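Long-range contact in chitin binding domain (Burkholderia pseudomallei, PDB 3UAM), which probably binds chitin or a related polysaccharide and, as a member of the AA10 lytic polysaccharide monooxygenase family, may cleave it oxidatively: residues L194-D199 and Q209-N214. Numbering follows the deposited sequence.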
loop_
_atom_site.group_PDB
_atom_site.type_symbol
_atom_site.label_atom_id
_atom_site.label_comp_id
_atom_site.label_asym_id
_atom_site.label_seq_id
_atom_site.Cartn_x
_atom_site.Cartn_y
_atom_site.Cartn_z
ATOM N N LEU A 194 2.262 8.169 3.268
ATOM C CA LEU A 194 2.625 7.529 2.019
ATOM C C LEU A 194 1.965 6.169 2.007
ATOM O O LEU A 194 2.284 5.305 2.848
ATOM C CB LEU A 194 4.140 7.378 1.928
ATOM C CG LEU A 194 4.728 6.769 0.635
ATOM C CD1 LEU A 194 4.513 7.669 -0.549
ATOM C CD2 LEU A 194 6.219 6.489 0.817
ATOM N N LEU A 195 1.013 5.982 1.105
ATOM C CA LEU A 195 0.317 4.722 0.981
ATOM C C LEU A 195 0.978 3.917 -0.127
ATOM O O LEU A 195 0.979 4.323 -1.296
ATOM C CB LEU A 195 -1.157 4.951 0.659
ATOM C CG LEU A 195 -1.974 3.701 0.310
ATOM C CD1 LEU A 195 -2.003 2.774 1.520
ATOM C CD2 LEU A 195 -3.368 4.111 -0.153
ATOM N N ALA A 196 1.548 2.783 0.248
ATOM C CA ALA A 196 2.198 1.894 -0.711
ATOM C C ALA A 196 1.247 0.734 -0.975
ATOM O O ALA A 196 0.775 0.096 0.000
ATOM C CB ALA A 196 3.528 1.400 -0.140
ATOM N N VAL A 197 0.973 0.453 -2.260
ATOM C CA VAL A 197 -0.019 -0.547 -2.662
ATOM C C VAL A 197 0.546 -1.515 -3.703
ATOM O O VAL A 197 1.061 -1.087 -4.741
ATOM C CB VAL A 197 -1.292 0.106 -3.240
ATOM C CG1 VAL A 197 -2.389 -0.941 -3.495
ATOM C CG2 VAL A 197 -1.799 1.211 -2.310
ATOM N N TRP A 198 0.392 -2.807 -3.441
ATOM C CA TRP A 198 0.885 -3.889 -4.289
ATOM C C TRP A 198 -0.269 -4.617 -4.944
ATOM O O TRP A 198 -0.987 -5.318 -4.258
ATOM C CB TRP A 198 1.687 -4.827 -3.408
ATOM C CG TRP A 198 2.159 -6.108 -4.060
ATOM C CD1 TRP A 198 2.665 -6.278 -5.332
ATOM C CD2 TRP A 198 2.213 -7.424 -3.453
ATOM N NE1 TRP A 198 3.004 -7.578 -5.554
ATOM C CE2 TRP A 198 2.777 -8.316 -4.459
ATOM C CE3 TRP A 198 1.926 -7.929 -2.198
ATOM C CZ2 TRP A 198 2.954 -9.651 -4.229
ATOM C CZ3 TRP A 198 2.122 -9.284 -1.973
ATOM C CH2 TRP A 198 2.632 -10.124 -2.976
ATOM N N ASP A 199 -0.437 -4.460 -6.267
ATOM C CA ASP A 199 -1.583 -5.005 -7.039
ATOM C C ASP A 199 -1.259 -6.391 -7.609
ATOM O O ASP A 199 -0.258 -6.570 -8.339
ATOM C CB ASP A 199 -1.926 -4.151 -8.264
ATOM C CG ASP A 199 -2.661 -2.864 -7.949
ATOM O OD1 ASP A 199 -2.819 -2.477 -6.764
ATOM O OD2 ASP A 199 -3.085 -2.232 -8.946
ATOM N N GLN A 209 -0.146 -0.844 2.400
ATOM C CA GLN A 209 0.879 -0.534 3.392
ATOM C C GLN A 209 1.064 0.975 3.550
ATOM O O GLN A 209 1.816 1.632 2.816
ATOM C CB GLN A 209 2.201 -1.210 3.045
ATOM C CG GLN A 209 2.128 -2.727 3.144
ATOM C CD GLN A 209 2.349 -3.233 4.550
ATOM O OE1 GLN A 209 3.343 -2.897 5.184
ATOM N NE2 GLN A 209 1.425 -4.073 5.037
ATOM N N VAL A 210 0.358 1.491 4.544
ATOM C CA VAL A 210 0.500 2.866 4.991
ATOM C C VAL A 210 1.818 3.082 5.741
ATOM O O VAL A 210 2.224 2.269 6.552
ATOM C CB VAL A 210 -0.737 3.267 5.846
ATOM C CG1 VAL A 210 -0.448 4.462 6.730
ATOM C CG2 VAL A 210 -1.893 3.574 4.912
ATOM N N ILE A 211 2.496 4.183 5.405
ATOM C CA ILE A 211 3.767 4.567 5.992
ATOM C C ILE A 211 3.609 5.993 6.467
ATOM O O ILE A 211 3.179 6.874 5.690
ATOM C CB ILE A 211 4.927 4.559 4.969
ATOM C CG1 ILE A 211 5.032 3.196 4.299
ATOM C CG2 ILE A 211 6.236 4.902 5.665
ATOM C CD1 ILE A 211 5.867 3.190 3.039
ATOM N N ASP A 212 3.923 6.206 7.738
ATOM C CA ASP A 212 3.676 7.482 8.375
ATOM C C ASP A 212 4.944 8.316 8.367
ATOM O O ASP A 212 5.984 7.852 8.793
ATOM C CB ASP A 212 3.208 7.264 9.809
ATOM C CG ASP A 212 1.819 6.664 9.883
ATOM O OD1 ASP A 212 0.831 7.308 9.404
ATOM O OD2 ASP A 212 1.718 5.546 10.458
ATOM N N LEU A 213 4.826 9.558 7.903
ATOM C CA LEU A 213 5.957 10.453 7.658
ATOM C C LEU A 213 5.779 11.789 8.384
ATOM O O LEU A 213 4.666 12.308 8.478
ATOM C CB LEU A 213 6.086 10.729 6.152
ATOM C CG LEU A 213 6.199 9.514 5.218
ATOM C CD1 LEU A 213 6.300 9.994 3.766
ATOM C CD2 LEU A 213 7.369 8.606 5.575
ATOM N N ASN A 214 6.895 12.337 8.868
ATOM C CA ASN A 214 6.931 13.668 9.421
ATOM C C ASN A 214 7.971 14.506 8.685
ATOM O O ASN A 214 9.168 14.298 8.837
ATOM C CB ASN A 214 7.270 13.643 10.912
ATOM C CG ASN A 214 6.969 14.971 11.578
ATOM O OD1 ASN A 214 5.902 15.543 11.366
ATOM N ND2 ASN A 214 7.894 15.455 12.396
#
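L194 and I211 face each other as a hydrogen-bonded antiparallel pair, joined by two backbone bonds: L194 N gives to I211 O at 2.9 Å, and I211 N returns one to L194 O at 2.8 Å. Their side chains run side by side on the same face of the sheet, where L194 CD2 meets I211 CD1 at 4.0 Å. The pairing itself leaves I211 CB 3.5 Å from L194 O, while CG1, set beside the backbone N (chi1 -56°), carries CD1 toward the leucine. L213, two residues further along the same strand and on the same face, brings CD1 to 3.9 Å from L194 CB. The L194 side chain also touches L114 and I116 of strand 113-121, in the other sheet of the sandwich.

Two residues along, A196 and Q209 repeat the pairing, Q209 N to A196 O being the shorter bond at 2.7 Å. The small A196 CB lies 3.4 Å from Q209 O; the Q209 chain bends at chi2 and leads away, its OE1 hydrogen-bonded to V24 N and S29 OG. Between the two pairs, on the reverse face, L195 CD1 presses tightly on V210 CG2, 3.5 Å apart, and the L195 backbone bonds to W132 of strand 126-133.

Strands 190-200 and 205-215 form a hairpin in the beta-sandwich core common to this monooxygenase family. Four backbone bonds fix its register here, and apolar contacts reinforce it on both faces.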